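Local coordinates for fibronectin type III domain-containing protein (Simiduia agarivorans, PDB 6P2K) that probably hydrolyses the glucan backbone of xyloglucan, as a glycoside hydrolase of family 74 built on seven-bladed beta-propellers, and binds zinc, at residues Q16-V21 with A33-G38; G53-N58 with V75-G80; R59-A64 with G120-D125; Y79-S84 with K100-I105. All blocks are in the same frame, centred on the assembly; numbering follows the deposited sequence.

Interaction 1: residues Q16-V21 with A33-G38; sequences QVQDVV and ASDMEG. With ZN (zinc ion), chain Q.
Ala33 and the two residues Gln18 and Asp19 pair at the open end of the hairpin of strands 17-22 and 30-34, the first two strands of a four-stranded propeller blade. Ala33 N donates to Asp19 O over 2.8 Å, and Ala33 O takes Gln18 N at 2.9 Å. Two residues thus face one, a classic beta bulge. Gln18 CB rests 4.0 Å from Ala33 CB, and Gln18 CG lies against Ala33 O before the chain bends at chi2.

Next comes Ser34, whose hydroxyl works within its own segment. Ser34 OG accepts from Glu37 N, an ST motif, and donates to Gly38 O at 2.8 Å. Gly38 O also takes Ser34 N, and the two donors approach it from opposite faces of its plane. The chain is thereby turned just beyond the strand.

Asp35 carries the contact toward the metal. Its CG stands between the backbone N and the carbonyl carbon (chi1 50°), and Asp35 OD1 comes within 3.6 Å of Gln16 O. The amide of Gln18 lies almost parallel to the Asp35 carboxylate, their planes 15° apart, although the two side chains cross at about a right angle. Asp35 OD2 receives a hydrogen bond of 3.2 Å from water 1, one of three waters on the zinc ion. Gln16, fully extended to its amide, binds the same ion through OE1 at 2.1 Å, and Asp124 supplies the other protein ligand. Gln16 is therefore a first-shell ligand, whereas Asp35 acts from the second shell through a zinc-bound water, which it would help to orient.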
loop_
_atom_site.group_PDB
_atom_site.type_symbol
_atom_site.label_atom_id
_atom_site.label_comp_id
_atom_site.label_asym_id
_atom_site.label_seq_id
_atom_site.Cartn_x
_atom_site.Cartn_y
_atom_site.Cartn_z
ATOM N N GLN B 16 12.390 -11.091 -40.828
ATOM C CA GLN B 16 13.767 -11.181 -41.302
ATOM C C GLN B 16 13.983 -10.280 -42.514
ATOM O O GLN B 16 13.236 -10.343 -43.494
ATOM C CB GLN B 16 14.107 -12.633 -41.646
ATOM C CG GLN B 16 15.529 -12.849 -42.147
ATOM C CD GLN B 16 15.877 -14.322 -42.310
ATOM O OE1 GLN B 16 15.671 -14.914 -43.375
ATOM N NE2 GLN B 16 16.408 -14.922 -41.249
ATOM N N VAL B 17 15.001 -9.429 -42.432
ATOM C CA VAL B 17 15.299 -8.448 -43.468
ATOM C C VAL B 17 16.419 -8.994 -44.341
ATOM O O VAL B 17 17.438 -9.477 -43.829
ATOM C CB VAL B 17 15.685 -7.091 -42.855
ATOM C CG1 VAL B 17 16.001 -6.085 -43.950
ATOM C CG2 VAL B 17 14.569 -6.576 -41.963
ATOM N N GLN B 18 16.232 -8.921 -45.660
ATOM C CA GLN B 18 17.210 -9.482 -46.585
ATOM C C GLN B 18 18.333 -8.505 -46.904
ATOM O O GLN B 18 19.503 -8.902 -46.929
ATOM C CB GLN B 18 16.521 -9.925 -47.876
ATOM C CG GLN B 18 15.341 -10.849 -47.648
ATOM C CD GLN B 18 15.745 -12.146 -46.970
ATOM O OE1 GLN B 18 16.490 -12.948 -47.532
ATOM N NE2 GLN B 18 15.255 -12.355 -45.751
ATOM N N ASP B 19 18.009 -7.233 -47.132
ATOM C CA ASP B 19 19.022 -6.261 -47.519
ATOM C C ASP B 19 18.432 -4.861 -47.463
ATOM O O ASP B 19 17.213 -4.674 -47.523
ATOM C CB ASP B 19 19.561 -6.547 -48.923
ATOM C CG ASP B 19 20.969 -6.035 -49.118
ATOM O OD1 ASP B 19 21.565 -5.545 -48.135
ATOM O OD2 ASP B 19 21.481 -6.123 -50.251
ATOM N N VAL B 20 19.323 -3.879 -47.338
ATOM C CA VAL B 20 19.007 -2.470 -47.534
ATOM C C VAL B 20 20.072 -1.910 -48.463
ATOM O O VAL B 20 21.268 -1.987 -48.154
ATOM C CB VAL B 20 18.967 -1.686 -46.211
ATOM C CG1 VAL B 20 18.842 -0.196 -46.484
ATOM C CG2 VAL B 20 17.819 -2.172 -45.337
ATOM N N VAL B 21 19.649 -1.366 -49.601
ATOM C CA VAL B 21 20.556 -0.971 -50.672
ATOM C C VAL B 21 20.430 0.527 -50.905
ATOM O O VAL B 21 19.323 1.036 -51.122
ATOM C CB VAL B 21 20.267 -1.747 -51.969
ATOM C CG1 VAL B 21 21.323 -1.427 -53.019
ATOM C CG2 VAL B 21 20.213 -3.242 -51.693
ATOM N N ALA B 33 14.749 -4.844 -48.902
ATOM C CA ALA B 33 14.283 -6.112 -49.449
ATOM C C ALA B 33 13.708 -6.953 -48.315
ATOM O O ALA B 33 14.454 -7.482 -47.483
ATOM C CB ALA B 33 15.420 -6.846 -50.155
ATOM N N SER B 34 12.385 -7.059 -48.275
ATOM C CA SER B 34 11.707 -7.981 -47.380
ATOM C C SER B 34 11.523 -9.324 -48.078
ATOM O O SER B 34 11.764 -9.464 -49.280
ATOM C CB SER B 34 10.357 -7.414 -46.950
ATOM O OG SER B 34 9.435 -7.472 -48.023
ATOM N N ASP B 35 11.091 -10.326 -47.320
ATOM C CA ASP B 35 10.833 -11.632 -47.910
ATOM C C ASP B 35 9.350 -11.910 -48.128
ATOM O O ASP B 35 9.012 -12.948 -48.706
ATOM C CB ASP B 35 11.466 -12.748 -47.062
ATOM C CG ASP B 35 11.116 -12.652 -45.589
ATOM O OD1 ASP B 35 10.390 -11.714 -45.192
ATOM O OD2 ASP B 35 11.575 -13.526 -44.824
ATOM N N MET B 36 8.457 -11.006 -47.706
ATOM C CA MET B 36 7.033 -11.196 -47.953
ATOM C C MET B 36 6.280 -9.926 -48.338
ATOM O O MET B 36 5.072 -10.006 -48.577
ATOM C CB MET B 36 6.357 -11.836 -46.726
ATOM C CG MET B 36 6.864 -13.243 -46.427
ATOM S SD MET B 36 5.939 -14.134 -45.172
ATOM C CE MET B 36 4.622 -14.841 -46.157
ATOM N N GLU B 37 6.943 -8.769 -48.421
ATOM C CA GLU B 37 6.295 -7.521 -48.819
ATOM C C GLU B 37 6.904 -6.904 -50.070
ATOM O O GLU B 37 6.528 -5.785 -50.434
ATOM C CB GLU B 37 6.351 -6.482 -47.693
ATOM C CG GLU B 37 5.352 -6.691 -46.590
ATOM C CD GLU B 37 5.702 -7.875 -45.735
ATOM O OE1 GLU B 37 4.793 -8.683 -45.459
ATOM O OE2 GLU B 37 6.887 -7.998 -45.353
ATOM N N GLY B 38 7.834 -7.585 -50.730
ATOM C CA GLY B 38 8.499 -6.955 -51.853
ATOM C C GLY B 38 9.477 -5.896 -51.379
ATOM O O GLY B 38 10.132 -6.039 -50.340
HETATM ZN ZN ZN Q . 15.374 -16.314 -44.856
HETATM O O HOH W 1 13.364 -16.118 -44.272
HETATM O O HOH W 2 15.997 -17.810 -43.519
HETATM O O HOH W 3 16.628 -15.603 -46.393
#

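Interaction 2: residues G53-N58 with V75-G80; sequences GNLVNN and VGTLYG. With PE3 (3,6,9,12,15,18,21,24,27,30,33,36,39-tridecaoxahentetracontane-1,41-diol), chain C.
Asn57, in the loop that leads into strand 60-66, lies against the tight turn Thr77-Gly80 of the beta hairpin formed by strands 72-77 and 80-84 of one propeller blade. The turn is type I, and Thr77 adds an ST turn to it.

The polar part of the contact centres on Asn57 OD1. With chi1 at 173°, Asn57 CG stands anti to its own backbone N, on the side of the turn. The stronger partner of OD1 is the backbone N of Arg59, two residues along; across the contact Leu78 N reaches it only weakly, at 3.4 Å with a bent angle of 133° at the hydrogen. Inside the turn, Thr77 OG1 accepts from Tyr79 N at 3.3 Å and donates to Gly80 O, which it meets in the carbonyl plane on a lone pair. Gly80 O also accepts from Thr77 N, so one threonine grips that oxygen twice and holds the reversal closed.

The van der Waals contacts fall into two groups. Asn57 CB packs 3.8 Å from Tyr79 CB, and the methyl Thr77 CG2 sits 3.5 Å from Asn57 O. The tyrosine ring itself leads off toward Phe131. Leu55 CD2 of the loop and Val75 CG1 of strand 72-77 meet at 4.2 Å, the side chains at about a right angle, joined by Val60 and Tyr91 in an apolar cluster between loop and sheet. Beside it, Val56 N donates to His82 NE2.

At the end of the loop away from the turn, Asn54 ND2 lies 3.1 Å from ether oxygen O37 of a bound polyethylene glycol fragment.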
loop_
_atom_site.group_PDB
_atom_site.type_symbol
_atom_site.label_atom_id
_atom_site.label_comp_id
_atom_site.label_asym_id
_atom_site.label_seq_id
_atom_site.Cartn_x
_atom_site.Cartn_y
_atom_site.Cartn_z
ATOM N N GLY B 53 6.145 -0.813 -56.386
ATOM C CA GLY B 53 5.235 -1.495 -57.285
ATOM C C GLY B 53 5.036 -2.962 -56.942
ATOM O O GLY B 53 5.763 -3.561 -56.149
ATOM N N ASN B 54 4.021 -3.553 -57.573
ATOM C CA ASN B 54 3.684 -4.953 -57.341
ATOM C C ASN B 54 4.635 -5.869 -58.101
ATOM O O ASN B 54 4.818 -5.723 -59.312
ATOM C CB ASN B 54 2.246 -5.240 -57.772
ATOM C CG ASN B 54 1.224 -4.559 -56.888
ATOM O OD1 ASN B 54 1.413 -4.438 -55.679
ATOM N ND2 ASN B 54 0.127 -4.113 -57.490
ATOM N N LEU B 55 5.227 -6.820 -57.388
ATOM C CA LEU B 55 6.068 -7.844 -57.986
ATOM C C LEU B 55 5.270 -9.130 -58.183
ATOM O O LEU B 55 4.239 -9.352 -57.543
ATOM C CB LEU B 55 7.295 -8.119 -57.114
ATOM C CG LEU B 55 8.182 -6.923 -56.778
ATOM C CD1 LEU B 55 8.937 -7.171 -55.488
ATOM C CD2 LEU B 55 9.150 -6.651 -57.918
ATOM N N VAL B 56 5.765 -9.978 -59.088
ATOM C CA VAL B 56 5.140 -11.282 -59.293
ATOM C C VAL B 56 5.424 -12.198 -58.110
ATOM O O VAL B 56 4.616 -13.078 -57.785
ATOM C CB VAL B 56 5.614 -11.899 -60.622
ATOM C CG1 VAL B 56 4.787 -13.129 -60.971
ATOM C CG2 VAL B 56 5.528 -10.870 -61.741
ATOM N N ASN B 57 6.561 -12.010 -57.445
ATOM C CA ASN B 57 6.908 -12.749 -56.242
ATOM C C ASN B 57 7.576 -11.790 -55.267
ATOM O O ASN B 57 8.425 -10.987 -55.663
ATOM C CB ASN B 57 7.828 -13.933 -56.555
ATOM C CG ASN B 57 8.332 -14.622 -55.307
ATOM O OD1 ASN B 57 9.391 -14.283 -54.781
ATOM N ND2 ASN B 57 7.570 -15.596 -54.821
ATOM N N ASN B 58 7.189 -11.872 -53.996
ATOM C CA ASN B 58 7.557 -10.859 -53.017
ATOM C C ASN B 58 8.720 -11.267 -52.119
ATOM O O ASN B 58 9.071 -10.512 -51.206
ATOM C CB ASN B 58 6.339 -10.496 -52.163
ATOM C CG ASN B 58 5.369 -9.596 -52.900
ATOM O OD1 ASN B 58 5.769 -8.787 -53.739
ATOM N ND2 ASN B 58 4.087 -9.733 -52.595
ATOM N N VAL B 75 15.363 -5.820 -59.477
ATOM C CA VAL B 75 14.939 -6.500 -58.258
ATOM C C VAL B 75 15.001 -7.999 -58.508
ATOM O O VAL B 75 14.290 -8.517 -59.378
ATOM C CB VAL B 75 13.519 -6.088 -57.831
ATOM C CG1 VAL B 75 13.086 -6.873 -56.603
ATOM C CG2 VAL B 75 13.449 -4.592 -57.569
ATOM N N GLY B 76 15.842 -8.699 -57.743
ATOM C CA GLY B 76 15.954 -10.136 -57.839
ATOM C C GLY B 76 15.083 -10.815 -56.802
ATOM O O GLY B 76 15.201 -10.543 -55.605
ATOM N N THR B 77 14.199 -11.693 -57.271
ATOM C CA THR B 77 13.263 -12.407 -56.411
ATOM C C THR B 77 13.414 -13.912 -56.605
ATOM O O THR B 77 14.191 -14.389 -57.436
ATOM C CB THR B 77 11.814 -11.994 -56.690
ATOM O OG1 THR B 77 11.393 -12.536 -57.947
ATOM C CG2 THR B 77 11.680 -10.484 -56.719
ATOM N N LEU B 78 12.636 -14.658 -55.818
ATOM C CA LEU B 78 12.665 -16.113 -55.896
ATOM C C LEU B 78 12.181 -16.612 -57.250
ATOM O O LEU B 78 12.556 -17.712 -57.674
ATOM C CB LEU B 78 11.819 -16.705 -54.769
ATOM C CG LEU B 78 11.778 -18.224 -54.591
ATOM C CD1 LEU B 78 13.171 -18.777 -54.319
ATOM C CD2 LEU B 78 10.816 -18.605 -53.475
ATOM N N TYR B 79 11.360 -15.826 -57.947
ATOM C CA TYR B 79 10.854 -16.214 -59.257
ATOM C C TYR B 79 11.555 -15.499 -60.406
ATOM O O TYR B 79 11.172 -15.690 -61.565
ATOM C CB TYR B 79 9.344 -15.978 -59.344
ATOM C CG TYR B 79 8.677 -16.790 -60.436
ATOM C CD1 TYR B 79 8.618 -18.175 -60.360
ATOM C CD2 TYR B 79 8.121 -16.175 -61.551
ATOM C CE1 TYR B 79 8.016 -18.927 -61.358
ATOM C CE2 TYR B 79 7.516 -16.919 -62.557
ATOM C CZ TYR B 79 7.468 -18.295 -62.454
ATOM O OH TYR B 79 6.868 -19.042 -63.443
ATOM N N GLY B 80 12.566 -14.685 -60.127
ATOM C CA GLY B 80 13.372 -14.111 -61.179
ATOM C C GLY B 80 13.505 -12.610 -61.058
ATOM O O GLY B 80 12.941 -11.968 -60.174
HETATM O O43 PE3 C . 4.199 4.143 -56.897
HETATM C C42 PE3 C . 3.017 3.352 -56.760
HETATM C C41 PE3 C . 3.072 2.619 -55.422
HETATM O O40 PE3 C . 1.916 1.797 -55.180
HETATM C C39 PE3 C . 1.728 0.747 -56.142
HETATM C C38 PE3 C . 0.486 -0.012 -55.695
HETATM O O37 PE3 C . 0.187 -1.102 -56.579
#

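Interaction 3: residues R59-A64 with G120-D125; sequences RVFAVA and GWRDDD. With ZN (zinc ion), chain Q.
Asp124, a zinc ligand on the loop after strand 114-119, meets two residues of the neighbouring blade, Arg59 just before strand 60-66 and Phe61 within it. Asp124 splits its carboxylate: OD1 binds the zinc ion at 2.0 Å, and OD2 forms a salt bridge of 2.9 Å with Arg59 NH1. The guanidinium comes from the syn side of OD2, 27° out of the carboxylate plane. Arg59 bends at chi3, and its NH2 is held in turn by Gln713, with Phe127 giving a cation-pi contact, so Arg59 is a second-shell residue that steadies the metal ligand.

The Phe61 ring is wedged into the loop. Trp121 CA lies over the centre of one face, a CH-pi contact of 3.8 Å to the centroid, while the Asp124 carboxylate stands at the ring edge with the two planes 82° apart. Arg122 runs past the ring, extended from CG to NE, and grips Phe61 O side-on with NE at 2.8 Å and NH2 at 3.2 Å, both in the guanidinium plane. This carbonyl belongs to the beta bulge of Phe61 and Ala62 opposite Gly76.

Outside the loop, strand 72-77 pairs with strand 60-66 within the blade, and Ser101, just before strand 102-108 of the next blade, and Ala103 within it pack against Phe61.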
loop_
_atom_site.group_PDB
_atom_site.type_symbol
_atom_site.label_atom_id
_atom_site.label_comp_id
_atom_site.label_asym_id
_atom_site.label_seq_id
_atom_site.Cartn_x
_atom_site.Cartn_y
_atom_site.Cartn_z
ATOM N N ARG B 59 9.334 -12.423 -52.360
ATOM C CA ARG B 59 10.550 -12.812 -51.646
ATOM C C ARG B 59 11.735 -12.198 -52.384
ATOM O O ARG B 59 12.256 -12.765 -53.347
ATOM C CB ARG B 59 10.661 -14.327 -51.550
ATOM C CG ARG B 59 11.733 -14.818 -50.586
ATOM C CD ARG B 59 11.471 -16.250 -50.151
ATOM N NE ARG B 59 10.271 -16.360 -49.323
ATOM C CZ ARG B 59 10.274 -16.322 -47.994
ATOM N NH1 ARG B 59 11.414 -16.174 -47.334
ATOM N NH2 ARG B 59 9.137 -16.432 -47.321
ATOM N N VAL B 60 12.163 -11.021 -51.932
ATOM C CA VAL B 60 13.182 -10.238 -52.624
ATOM C C VAL B 60 14.549 -10.546 -52.032
ATOM O O VAL B 60 14.742 -10.465 -50.812
ATOM C CB VAL B 60 12.875 -8.735 -52.535
ATOM C CG1 VAL B 60 13.957 -7.934 -53.242
ATOM C CG2 VAL B 60 11.511 -8.437 -53.130
ATOM N N PHE B 61 15.507 -10.884 -52.900
ATOM C CA PHE B 61 16.865 -11.191 -52.479
ATOM C C PHE B 61 17.881 -10.123 -52.858
ATOM O O PHE B 61 18.988 -10.132 -52.308
ATOM C CB PHE B 61 17.316 -12.534 -53.073
ATOM C CG PHE B 61 16.591 -13.723 -52.513
ATOM C CD1 PHE B 61 16.502 -13.919 -51.146
ATOM C CD2 PHE B 61 16.001 -14.648 -53.356
ATOM C CE1 PHE B 61 15.835 -15.014 -50.631
ATOM C CE2 PHE B 61 15.332 -15.743 -52.845
ATOM C CZ PHE B 61 15.249 -15.925 -51.481
ATOM N N ALA B 62 17.548 -9.211 -53.769
ATOM C CA ALA B 62 18.514 -8.216 -54.215
ATOM C C ALA B 62 17.797 -7.045 -54.871
ATOM O O ALA B 62 16.763 -7.216 -55.523
ATOM C CB ALA B 62 19.530 -8.820 -55.192
ATOM N N VAL B 63 18.365 -5.856 -54.688
ATOM C CA VAL B 63 17.910 -4.636 -55.345
ATOM C C VAL B 63 19.140 -3.870 -55.813
ATOM O O VAL B 63 20.128 -3.759 -55.080
ATOM C CB VAL B 63 17.044 -3.760 -54.412
ATOM C CG1 VAL B 63 16.615 -2.483 -55.119
ATOM C CG2 VAL B 63 15.827 -4.524 -53.924
ATOM N N ALA B 64 19.083 -3.344 -57.036
ATOM C CA ALA B 64 20.180 -2.555 -57.581
ATOM C C ALA B 64 19.624 -1.407 -58.408
ATOM O O ALA B 64 18.722 -1.606 -59.227
ATOM C CB ALA B 64 21.119 -3.413 -58.436
ATOM N N GLY B 120 20.730 -16.981 -57.283
ATOM C CA GLY B 120 21.032 -17.108 -55.871
ATOM C C GLY B 120 19.783 -16.956 -55.034
ATOM O O GLY B 120 18.717 -16.565 -55.521
ATOM N N TRP B 121 19.943 -17.268 -53.743
ATOM C CA TRP B 121 18.820 -17.136 -52.809
ATOM C C TRP B 121 19.277 -16.928 -51.370
ATOM O O TRP B 121 18.515 -17.264 -50.458
ATOM C CB TRP B 121 17.921 -18.370 -52.897
ATOM C CG TRP B 121 18.664 -19.648 -52.655
ATOM C CD1 TRP B 121 18.832 -20.281 -51.462
ATOM C CD2 TRP B 121 19.351 -20.441 -53.631
ATOM N NE1 TRP B 121 19.575 -21.425 -51.632
ATOM C CE2 TRP B 121 19.907 -21.544 -52.955
ATOM C CE3 TRP B 121 19.547 -20.327 -55.011
ATOM C CZ2 TRP B 121 20.646 -22.527 -53.612
ATOM C CZ3 TRP B 121 20.280 -21.303 -55.660
ATOM C CH2 TRP B 121 20.819 -22.389 -54.960
ATOM N N ARG B 122 20.481 -16.410 -51.131
ATOM C CA ARG B 122 20.989 -16.085 -49.788
ATOM C C ARG B 122 20.956 -17.355 -48.940
ATOM O O ARG B 122 21.419 -18.408 -49.408
ATOM C CB ARG B 122 20.197 -14.908 -49.236
ATOM C CG ARG B 122 20.317 -13.654 -50.068
ATOM C CD ARG B 122 19.859 -12.425 -49.302
ATOM N NE ARG B 122 20.191 -11.207 -50.032
ATOM C CZ ARG B 122 21.210 -10.409 -49.731
ATOM N NH1 ARG B 122 21.995 -10.687 -48.698
ATOM N NH2 ARG B 122 21.441 -9.325 -50.462
ATOM N N ASP B 123 20.436 -17.309 -47.715
ATOM C CA ASP B 123 20.346 -18.465 -46.834
ATOM C C ASP B 123 18.978 -19.133 -46.881
ATOM O O ASP B 123 18.698 -20.004 -46.052
ATOM C CB ASP B 123 20.670 -18.048 -45.399
ATOM C CG ASP B 123 19.844 -16.856 -44.938
ATOM O OD1 ASP B 123 19.548 -15.975 -45.776
ATOM O OD2 ASP B 123 19.487 -16.799 -43.742
ATOM N N ASP B 124 18.121 -18.748 -47.825
ATOM C CA ASP B 124 16.772 -19.296 -47.902
ATOM C C ASP B 124 16.769 -20.653 -48.593
ATOM O O ASP B 124 16.022 -20.862 -49.555
ATOM C CB ASP B 124 15.843 -18.329 -48.640
ATOM C CG ASP B 124 14.988 -17.503 -47.699
ATOM O OD1 ASP B 124 15.219 -17.542 -46.469
ATOM O OD2 ASP B 124 14.075 -16.810 -48.193
ATOM N N ASP B 125 17.592 -21.587 -48.109
ATOM C CA ASP B 125 17.682 -22.893 -48.751
ATOM C C ASP B 125 16.373 -23.664 -48.643
ATOM O O ASP B 125 16.078 -24.506 -49.500
ATOM C CB ASP B 125 18.831 -23.701 -48.146
ATOM C CG ASP B 125 20.190 -23.258 -48.663
ATOM O OD1 ASP B 125 20.549 -23.635 -49.800
ATOM O OD2 ASP B 125 20.898 -22.527 -47.935
HETATM ZN ZN ZN Q . 15.374 -16.314 -44.856
HETATM O O HOH W 1 13.364 -16.118 -44.272
HETATM O O HOH W 2 15.997 -17.810 -43.519
HETATM O O HOH W 3 16.628 -15.603 -46.393
#

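Interaction 4: residues Y79-S84 with K100-I105; sequences YGLHIS and KSIASI
Gly80 and Leu81 meet Lys100 and Ile102 where strand 80-84 passes strand 102-105 of the following blade, the short axes 7.2 Å apart at closest and 51° from parallel. The backbones come nearest at Gly80, whose CA lies 3.0 Å from Lys100 O in a CA-H...O contact with an angle of 148° at the hydrogen. The backbone of Gly80 (phi 129°) is one in which a CB would be jammed against the carbonyl O of Tyr79.

Beyond it the contact is apolar. Ile102 points at the other strand; its CG1 is anti to the carbonyl carbon, and the extended chi2 (165°) carries CD1 to 3.5 Å from Leu81 N and 3.6 Å from Leu81 CB. That amide, close to the methyl, is hydrogen-bonded to Thr97 OG1. Leu81 then extends CD1 toward Ile105, where Leu81 CD1 and Ile105 CD1 touch at 3.8 Å as the side chains cross. Phe74 and Ala117 also border Leu81.

The two segments are thus joined by hydrocarbon packing and one CA-H...O contact, with no strand pairing between them.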
loop_
_atom_site.group_PDB
_atom_site.type_symbol
_atom_site.label_atom_id
_atom_site.label_comp_id
_atom_site.label_asym_id
_atom_site.label_seq_id
_atom_site.Cartn_x
_atom_site.Cartn_y
_atom_site.Cartn_z
ATOM N N TYR B 79 11.360 -15.826 -57.947
ATOM C CA TYR B 79 10.854 -16.214 -59.257
ATOM C C TYR B 79 11.555 -15.499 -60.406
ATOM O O TYR B 79 11.172 -15.690 -61.565
ATOM C CB TYR B 79 9.344 -15.978 -59.344
ATOM C CG TYR B 79 8.677 -16.790 -60.436
ATOM C CD1 TYR B 79 8.618 -18.175 -60.360
ATOM C CD2 TYR B 79 8.121 -16.175 -61.551
ATOM C CE1 TYR B 79 8.016 -18.927 -61.358
ATOM C CE2 TYR B 79 7.516 -16.919 -62.557
ATOM C CZ TYR B 79 7.468 -18.295 -62.454
ATOM O OH TYR B 79 6.868 -19.042 -63.443
ATOM N N GLY B 80 12.566 -14.685 -60.127
ATOM C CA GLY B 80 13.372 -14.111 -61.179
ATOM C C GLY B 80 13.505 -12.610 -61.058
ATOM O O GLY B 80 12.941 -11.968 -60.174
ATOM N N LEU B 81 14.274 -12.052 -61.988
ATOM C CA LEU B 81 14.561 -10.627 -61.995
ATOM C C LEU B 81 13.344 -9.829 -62.450
ATOM O O LEU B 81 12.607 -10.247 -63.347
ATOM C CB LEU B 81 15.750 -10.348 -62.917
ATOM C CG LEU B 81 16.568 -9.066 -62.767
ATOM C CD1 LEU B 81 17.323 -9.057 -61.450
ATOM C CD2 LEU B 81 17.528 -8.948 -63.935
ATOM N N HIS B 82 13.133 -8.679 -61.815
ATOM C CA HIS B 82 12.163 -7.690 -62.259
ATOM C C HIS B 82 12.902 -6.421 -62.666
ATOM O O HIS B 82 14.004 -6.142 -62.188
ATOM C CB HIS B 82 11.139 -7.356 -61.163
ATOM C CG HIS B 82 10.266 -8.507 -60.771
ATOM N ND1 HIS B 82 10.765 -9.666 -60.217
ATOM C CD2 HIS B 82 8.923 -8.670 -60.839
ATOM C CE1 HIS B 82 9.768 -10.496 -59.966
ATOM N NE2 HIS B 82 8.639 -9.915 -60.333
ATOM N N ILE B 83 12.284 -5.642 -63.549
ATOM C CA ILE B 83 12.868 -4.386 -64.003
ATOM C C ILE B 83 11.821 -3.285 -63.893
ATOM O O ILE B 83 10.671 -3.463 -64.308
ATOM C CB ILE B 83 13.419 -4.489 -65.441
ATOM C CG1 ILE B 83 14.131 -3.192 -65.835
ATOM C CG2 ILE B 83 12.323 -4.857 -66.440
ATOM C CD1 ILE B 83 14.736 -3.223 -67.227
ATOM N N SER B 84 12.215 -2.165 -63.297
ATOM C CA SER B 84 11.414 -0.953 -63.257
ATOM C C SER B 84 12.126 0.144 -64.032
ATOM O O SER B 84 13.351 0.288 -63.937
ATOM C CB SER B 84 11.170 -0.492 -61.819
ATOM O OG SER B 84 10.439 0.724 -61.801
ATOM N N LYS B 100 13.758 -18.300 -62.039
ATOM C CA LYS B 100 15.187 -18.336 -61.736
ATOM C C LYS B 100 15.473 -17.392 -60.574
ATOM O O LYS B 100 15.512 -16.175 -60.760
ATOM C CB LYS B 100 16.018 -17.937 -62.957
ATOM C CG LYS B 100 15.932 -18.890 -64.137
ATOM C CD LYS B 100 16.382 -20.286 -63.755
ATOM C CE LYS B 100 17.874 -20.313 -63.463
ATOM N NZ LYS B 100 18.457 -21.675 -63.621
ATOM N N SER B 101 15.696 -17.944 -59.383
ATOM C CA SER B 101 15.963 -17.114 -58.211
ATOM C C SER B 101 17.283 -16.369 -58.363
ATOM O O SER B 101 18.330 -16.983 -58.595
ATOM C CB SER B 101 15.990 -17.977 -56.950
ATOM O OG SER B 101 16.054 -17.173 -55.788
ATOM N N ILE B 102 17.237 -15.046 -58.208
ATOM C CA ILE B 102 18.392 -14.177 -58.404
ATOM C C ILE B 102 18.625 -13.370 -57.136
ATOM O O ILE B 102 17.686 -12.781 -56.586
ATOM C CB ILE B 102 18.196 -13.252 -59.617
ATOM C CG1 ILE B 102 18.093 -14.085 -60.885
ATOM C CG2 ILE B 102 19.333 -12.256 -59.751
ATOM C CD1 ILE B 102 17.559 -13.315 -62.022
ATOM N N ALA B 103 19.884 -13.328 -56.684
ATOM C CA ALA B 103 20.235 -12.659 -55.440
ATOM C C ALA B 103 21.425 -11.715 -55.573
ATOM O O ALA B 103 21.957 -11.270 -54.550
ATOM C CB ALA B 103 20.523 -13.690 -54.345
ATOM N N SER B 104 21.856 -11.392 -56.792
ATOM C CA SER B 104 22.970 -10.474 -56.991
ATOM C C SER B 104 22.805 -9.763 -58.325
ATOM O O SER B 104 22.505 -10.403 -59.337
ATOM C CB SER B 104 24.317 -11.211 -56.959
ATOM O OG SER B 104 24.344 -12.216 -55.961
ATOM N N ILE B 105 22.998 -8.444 -58.324
ATOM C CA ILE B 105 23.036 -7.651 -59.550
ATOM C C ILE B 105 24.214 -6.691 -59.453
ATOM O O ILE B 105 24.373 -5.995 -58.444
ATOM C CB ILE B 105 21.727 -6.872 -59.792
ATOM C CG1 ILE B 105 20.510 -7.780 -59.613
ATOM C CG2 ILE B 105 21.722 -6.265 -61.185
ATOM C CD1 ILE B 105 19.342 -7.099 -58.925
#

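Overall arrangement
The four contacts lie in three successive blades, those that begin with strands 17-22, 60-66 and 102-108, and in the loops between them. Interactions 1 and 3, with centres 9 Å apart, share the zinc ion and its three waters: one supplies Gln16, the other Asp124. They also meet directly through Asp19 OD2 and Arg122 NH2, a long, weak ion pair, and through Ser34 O and Val60 N. Interaction 2 lies farther from the metal, the Leu78 side chain about 10 Å from the zinc, and connects with interaction 3 by the Gly76-Phe61 pairing of neighbouring strands. Interaction 4 shares Tyr79 and Gly80 with interaction 2, the two centres 7 Å apart, and is joined to interaction 3 by Gly120 N and Ser101 O.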